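Local coordinates for protein Cog5 (Kluyveromyces lactis, PDB 4U6U) that is a subunit of the conserved oligomeric Golgi complex, a multisubunit tether in which it pairs with Cog7 and which probably captures vesicles before fusion, at residues R103-D117 and R130-S142. The protein carries 7 engineered substitutions. Numbering follows the deposited sequence.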
loop_
_atom_site.group_PDB
_atom_site.type_symbol
_atom_site.label_atom_id
_atom_site.label_comp_id
_atom_site.label_asym_id
_atom_site.label_seq_id
_atom_site.Cartn_x
_atom_site.Cartn_y
_atom_site.Cartn_z
ATOM N N ARG B 103 8.086 4.482 6.223
ATOM C CA ARG B 103 7.105 3.840 5.361
ATOM C C ARG B 103 7.369 2.355 5.400
ATOM O O ARG B 103 6.512 1.572 5.788
ATOM C CB ARG B 103 7.240 4.398 3.946
ATOM C CG ARG B 103 6.171 4.134 2.925
ATOM C CD ARG B 103 6.612 4.930 1.692
ATOM N NE ARG B 103 5.552 5.173 0.725
ATOM C CZ ARG B 103 5.217 4.327 -0.241
ATOM N NH1 ARG B 103 5.854 3.169 -0.361
ATOM N NH2 ARG B 103 4.241 4.638 -1.082
ATOM N N GLN B 104 8.585 1.979 5.027
ATOM C CA GLN B 104 8.975 0.580 4.973
ATOM C C GLN B 104 8.927 -0.160 6.310
ATOM O O GLN B 104 8.578 -1.333 6.349
ATOM C CB GLN B 104 10.372 0.477 4.396
ATOM C CG GLN B 104 10.392 0.063 2.955
ATOM C CD GLN B 104 11.804 -0.092 2.455
ATOM O OE1 GLN B 104 12.696 0.644 2.879
ATOM N NE2 GLN B 104 12.036 -1.088 1.601
ATOM N N GLU B 105 9.258 0.509 7.403
ATOM C CA GLU B 105 9.076 -0.112 8.710
ATOM C C GLU B 105 7.582 -0.383 8.997
ATOM O O GLU B 105 7.220 -1.410 9.590
ATOM C CB GLU B 105 9.695 0.751 9.813
ATOM C CG GLU B 105 9.741 0.050 11.172
ATOM C CD GLU B 105 9.393 0.965 12.326
ATOM O OE1 GLU B 105 8.555 0.575 13.171
ATOM O OE2 GLU B 105 9.968 2.070 12.392
ATOM N N LEU B 106 6.727 0.549 8.579
ATOM C CA LEU B 106 5.279 0.432 8.761
ATOM C C LEU B 106 4.729 -0.716 7.926
ATOM O O LEU B 106 3.861 -1.467 8.378
ATOM C CB LEU B 106 4.586 1.741 8.382
ATOM C CG LEU B 106 3.262 2.131 9.047
ATOM C CD1 LEU B 106 2.106 1.301 8.550
ATOM C CD2 LEU B 106 3.374 2.015 10.558
ATOM N N LEU B 107 5.217 -0.803 6.691
ATOM C CA LEU B 107 4.859 -1.863 5.753
ATOM C C LEU B 107 5.179 -3.236 6.338
ATOM O O LEU B 107 4.365 -4.171 6.297
ATOM C CB LEU B 107 5.620 -1.682 4.436
ATOM C CG LEU B 107 4.994 -0.992 3.227
ATOM C CD1 LEU B 107 3.732 -1.701 2.824
ATOM C CD2 LEU B 107 4.701 0.459 3.520
ATOM N N ARG B 108 6.382 -3.332 6.893
ATOM C CA ARG B 108 6.841 -4.551 7.524
ATOM C C ARG B 108 5.824 -4.858 8.618
ATOM O O ARG B 108 5.250 -5.943 8.643
ATOM C CB ARG B 108 8.256 -4.366 8.090
ATOM C CG ARG B 108 9.065 -5.636 8.339
ATOM C CD ARG B 108 10.406 -5.316 9.017
ATOM N NE ARG B 108 11.062 -4.129 8.468
ATOM C CZ ARG B 108 11.261 -2.998 9.149
ATOM N NH1 ARG B 108 10.843 -2.890 10.409
ATOM N NH2 ARG B 108 11.863 -1.961 8.568
ATOM N N TYR B 109 5.544 -3.865 9.465
ATOM C CA TYR B 109 4.612 -4.052 10.568
ATOM C C TYR B 109 3.253 -4.573 10.112
ATOM O O TYR B 109 2.685 -5.465 10.747
ATOM C CB TYR B 109 4.388 -2.754 11.341
ATOM C CG TYR B 109 3.347 -2.938 12.427
ATOM C CD1 TYR B 109 3.690 -3.523 13.635
ATOM C CD2 TYR B 109 2.013 -2.581 12.225
ATOM C CE1 TYR B 109 2.748 -3.718 14.628
ATOM C CE2 TYR B 109 1.061 -2.776 13.212
ATOM C CZ TYR B 109 1.436 -3.346 14.416
ATOM O OH TYR B 109 0.513 -3.555 15.420
ATOM N N LEU B 110 2.731 -4.015 9.023
ATOM C CA LEU B 110 1.383 -4.362 8.586
ATOM C C LEU B 110 1.329 -5.747 7.971
ATOM O O LEU B 110 0.460 -6.547 8.320
ATOM C CB LEU B 110 0.838 -3.348 7.587
ATOM C CG LEU B 110 0.486 -1.953 8.112
ATOM C CD1 LEU B 110 -0.041 -1.070 6.975
ATOM C CD2 LEU B 110 -0.506 -2.025 9.265
ATOM N N SER B 111 2.241 -6.019 7.041
ATOM C CA SER B 111 2.227 -7.275 6.293
ATOM C C SER B 111 2.521 -8.476 7.189
ATOM O O SER B 111 1.916 -9.535 7.031
ATOM C CB SER B 111 3.228 -7.226 5.141
ATOM O OG SER B 111 4.554 -7.080 5.613
ATOM N N THR B 112 3.441 -8.319 8.135
ATOM C CA THR B 112 3.751 -9.425 9.026
ATOM C C THR B 112 2.617 -9.621 10.027
ATOM O O THR B 112 2.360 -10.732 10.458
ATOM C CB THR B 112 5.087 -9.229 9.787
ATOM O OG1 THR B 112 4.942 -8.194 10.758
ATOM C CG2 THR B 112 6.241 -8.899 8.827
ATOM N N ASN B 113 1.934 -8.552 10.408
ATOM C CA ASN B 113 0.799 -8.708 11.315
ATOM C C ASN B 113 -0.425 -9.300 10.610
ATOM O O ASN B 113 -1.223 -10.005 11.220
ATOM C CB ASN B 113 0.441 -7.372 11.973
ATOM C CG ASN B 113 0.580 -7.414 13.484
ATOM O OD1 ASN B 113 -0.364 -7.767 14.196
ATOM N ND2 ASN B 113 1.761 -7.055 13.982
ATOM N N LEU B 114 -0.582 -8.989 9.329
ATOM C CA LEU B 114 -1.685 -9.526 8.541
ATOM C C LEU B 114 -1.431 -10.990 8.169
ATOM O O LEU B 114 -2.342 -11.822 8.201
ATOM C CB LEU B 114 -1.910 -8.688 7.281
ATOM C CG LEU B 114 -2.949 -9.218 6.292
ATOM C CD1 LEU B 114 -4.327 -9.268 6.937
ATOM C CD2 LEU B 114 -2.978 -8.380 5.020
ATOM N N THR B 115 -0.196 -11.298 7.777
ATOM C CA THR B 115 0.135 -12.670 7.406
ATOM C C THR B 115 -0.101 -13.589 8.610
ATOM O O THR B 115 -0.800 -14.596 8.509
ATOM C CB THR B 115 1.625 -12.813 6.902
ATOM O OG1 THR B 115 2.520 -12.101 7.765
ATOM C CG2 THR B 115 1.799 -12.269 5.496
ATOM N N ARG B 116 0.437 -13.185 9.756
ATOM C CA ARG B 116 0.314 -13.921 11.009
ATOM C C ARG B 116 -1.129 -14.096 11.431
ATOM O O ARG B 116 -1.517 -15.163 11.912
ATOM C CB ARG B 116 1.150 -13.226 12.082
ATOM C CG ARG B 116 1.167 -13.874 13.437
ATOM C CD ARG B 116 2.303 -13.267 14.225
ATOM N NE ARG B 116 2.082 -11.871 14.567
ATOM C CZ ARG B 116 3.058 -10.967 14.606
ATOM N NH1 ARG B 116 4.306 -11.325 14.308
ATOM N NH2 ARG B 116 2.789 -9.704 14.924
ATOM N N ASP B 117 -1.930 -13.056 11.239
ATOM C CA ASP B 117 -3.324 -13.112 11.647
ATOM C C ASP B 117 -4.145 -13.969 10.665
ATOM O O ASP B 117 -5.250 -14.390 10.970
ATOM C CB ASP B 117 -3.898 -11.696 11.778
ATOM C CG ASP B 117 -3.508 -11.027 13.101
ATOM O OD1 ASP B 117 -2.735 -11.632 13.885
ATOM O OD2 ASP B 117 -3.966 -9.889 13.355
ATOM N N ARG B 130 -10.831 -7.276 12.620
ATOM C CA ARG B 130 -9.422 -6.901 12.735
ATOM C C ARG B 130 -8.697 -7.010 11.398
ATOM O O ARG B 130 -8.012 -6.085 10.976
ATOM C CB ARG B 130 -8.708 -7.768 13.777
ATOM C CG ARG B 130 -7.190 -7.609 13.748
ATOM C CD ARG B 130 -6.545 -7.780 15.116
ATOM N NE ARG B 130 -5.085 -7.745 15.021
ATOM C CZ ARG B 130 -4.295 -6.928 15.718
ATOM N NH1 ARG B 130 -4.812 -6.058 16.591
ATOM N NH2 ARG B 130 -2.979 -6.990 15.544
ATOM N N ILE B 131 -8.879 -8.145 10.732
ATOM C CA ILE B 131 -8.235 -8.438 9.450
ATOM C C ILE B 131 -8.683 -7.507 8.332
ATOM O O ILE B 131 -7.862 -7.085 7.515
ATOM C CB ILE B 131 -8.488 -9.912 9.037
ATOM C CG1 ILE B 131 -7.688 -10.839 9.959
ATOM C CG2 ILE B 131 -8.101 -10.160 7.586
ATOM C CD1 ILE B 131 -7.952 -12.286 9.745
ATOM N N VAL B 132 -9.975 -7.188 8.295
ATOM C CA VAL B 132 -10.485 -6.226 7.321
ATOM C C VAL B 132 -9.741 -4.902 7.459
ATOM O O VAL B 132 -9.376 -4.281 6.456
ATOM C CB VAL B 132 -12.010 -5.997 7.461
ATOM C CG1 VAL B 132 -12.452 -4.812 6.624
ATOM C CG2 VAL B 132 -12.767 -7.232 7.018
ATOM N N THR B 133 -9.477 -4.498 8.700
ATOM C CA THR B 133 -8.774 -3.241 8.950
ATOM C C THR B 133 -7.358 -3.314 8.373
ATOM O O THR B 133 -6.894 -2.366 7.735
ATOM C CB THR B 133 -8.706 -2.898 10.475
ATOM O OG1 THR B 133 -10.003 -3.041 11.071
ATOM C CG2 THR B 133 -8.194 -1.472 10.700
ATOM N N LEU B 134 -6.689 -4.447 8.581
ATOM C CA LEU B 134 -5.357 -4.668 8.024
ATOM C C LEU B 134 -5.352 -4.600 6.493
ATOM O O LEU B 134 -4.473 -3.970 5.898
ATOM C CB LEU B 134 -4.802 -6.014 8.487
ATOM C CG LEU B 134 -4.026 -6.053 9.807
ATOM C CD1 LEU B 134 -3.303 -4.735 10.036
ATOM C CD2 LEU B 134 -4.921 -6.420 10.989
ATOM N N ILE B 135 -6.335 -5.235 5.855
ATOM C CA ILE B 135 -6.425 -5.218 4.390
ATOM C C ILE B 135 -6.557 -3.803 3.849
ATOM O O ILE B 135 -5.754 -3.385 3.010
ATOM C CB ILE B 135 -7.624 -6.054 3.864
ATOM C CG1 ILE B 135 -7.395 -7.545 4.140
ATOM C CG2 ILE B 135 -7.822 -5.831 2.363
ATOM C CD1 ILE B 135 -8.479 -8.456 3.591
ATOM N N LYS B 136 -7.552 -3.068 4.350
ATOM C CA LYS B 136 -7.823 -1.708 3.885
ATOM C C LYS B 136 -6.578 -0.848 4.101
ATOM O O LYS B 136 -6.125 -0.130 3.195
ATOM C CB LYS B 136 -9.046 -1.101 4.611
ATOM C CG LYS B 136 -10.381 -1.814 4.323
ATOM C CD LYS B 136 -11.604 -0.943 4.605
ATOM C CE LYS B 136 -12.904 -1.687 4.279
ATOM N NZ LYS B 136 -14.127 -0.839 4.321
ATOM N N ALA B 137 -6.004 -0.973 5.294
ATOM C CA ALA B 137 -4.850 -0.178 5.680
ATOM C C ALA B 137 -3.686 -0.367 4.717
ATOM O O ALA B 137 -3.208 0.599 4.103
ATOM C CB ALA B 137 -4.424 -0.539 7.103
ATOM N N LEU B 138 -3.285 -1.625 4.546
ATOM C CA LEU B 138 -2.139 -1.975 3.723
ATOM C C LEU B 138 -2.328 -1.562 2.260
ATOM O O LEU B 138 -1.387 -1.080 1.629
ATOM C CB LEU B 138 -1.877 -3.477 3.824
ATOM C CG LEU B 138 -0.593 -4.044 3.215
ATOM C CD1 LEU B 138 0.613 -3.239 3.673
ATOM C CD2 LEU B 138 -0.452 -5.500 3.596
ATOM N N TYR B 139 -3.541 -1.739 1.730
ATOM C CA TYR B 139 -3.851 -1.326 0.356
ATOM C C TYR B 139 -3.651 0.165 0.153
ATOM O O TYR B 139 -3.087 0.593 -0.857
ATOM C CB TYR B 139 -5.290 -1.697 -0.031
ATOM C CG TYR B 139 -5.663 -1.340 -1.471
ATOM C CD1 TYR B 139 -5.251 -2.135 -2.537
ATOM C CD2 TYR B 139 -6.439 -0.226 -1.759
ATOM C CE1 TYR B 139 -5.585 -1.819 -3.851
ATOM C CE2 TYR B 139 -6.783 0.092 -3.064
ATOM C CZ TYR B 139 -6.356 -0.709 -4.105
ATOM O OH TYR B 139 -6.693 -0.402 -5.405
ATOM N N THR B 140 -4.136 0.951 1.107
ATOM C CA THR B 140 -4.019 2.396 1.024
ATOM C C THR B 140 -2.561 2.864 0.977
ATOM O O THR B 140 -2.202 3.726 0.157
ATOM C CB THR B 140 -4.733 3.062 2.192
ATOM O OG1 THR B 140 -6.142 2.800 2.094
ATOM C CG2 THR B 140 -4.497 4.557 2.151
ATOM N N LEU B 141 -1.731 2.279 1.844
ATOM C CA LEU B 141 -0.313 2.633 1.939
ATOM C C LEU B 141 0.448 2.303 0.665
ATOM O O LEU B 141 1.184 3.138 0.127
ATOM C CB LEU B 141 0.340 1.910 3.117
ATOM C CG LEU B 141 1.355 2.702 3.943
ATOM C CD1 LEU B 141 1.831 1.872 5.114
ATOM C CD2 LEU B 141 2.533 3.167 3.103
ATOM N N SER B 142 0.255 1.080 0.190
ATOM C CA SER B 142 1.004 0.550 -0.939
ATOM C C SER B 142 0.348 -0.738 -1.397
ATOM O O SER B 142 0.717 -1.817 -0.942
ATOM C CB SER B 142 2.466 0.301 -0.560
ATOM O OG SER B 142 3.142 -0.404 -1.585
#
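This is a leucine-rich antiparallel helix pair with knobs-into-holes packing, buried in the helical C-terminal family region of Cog5. Helix 92-118 meets helix 128-141, with the short helix 122-126 between them in the chain. The axes of 103-117 and 130-141 come within 9.9 Å, their directions 146° apart. Leu-110 sits as a knob among Leu-134, Ala-137, Leu-138 and Leu-141. In return, Leu-138 enters the hole formed by Leu-107, Leu-110, Ser-111 and Leu-114. Its CD1 lies 3.6 Å from CD1 of Leu-107, the two side chains crossing at about a right angle. Leu-141 fills a third hole among Arg-103, Leu-106, Leu-107 and Leu-110, its CD2 over one face of the Arg-103 guanidinium. With CG anti to the backbone N (chi1 174°), Leu-114 brings CD1 to 3.6 Å from CB of Leu-134. At the opposite end from Arg-103, Arg-130 NE and Asp-117 OD2 form a salt bridge of 2.9 Å. Arg-130 NH2 gives Asn-113 OD1 a weak bond of 3.0 Å. An alanine in place of Arg-130 would probably leave Asp-117 OD2 without this charged mate and Asn-113 OD1 without this donor. Asp-117 OD1 makes a second salt bridge, to Lys-123 NZ. Arg-130 NE points almost straight at Asp-117 OD2, which lies near the guanidinium plane.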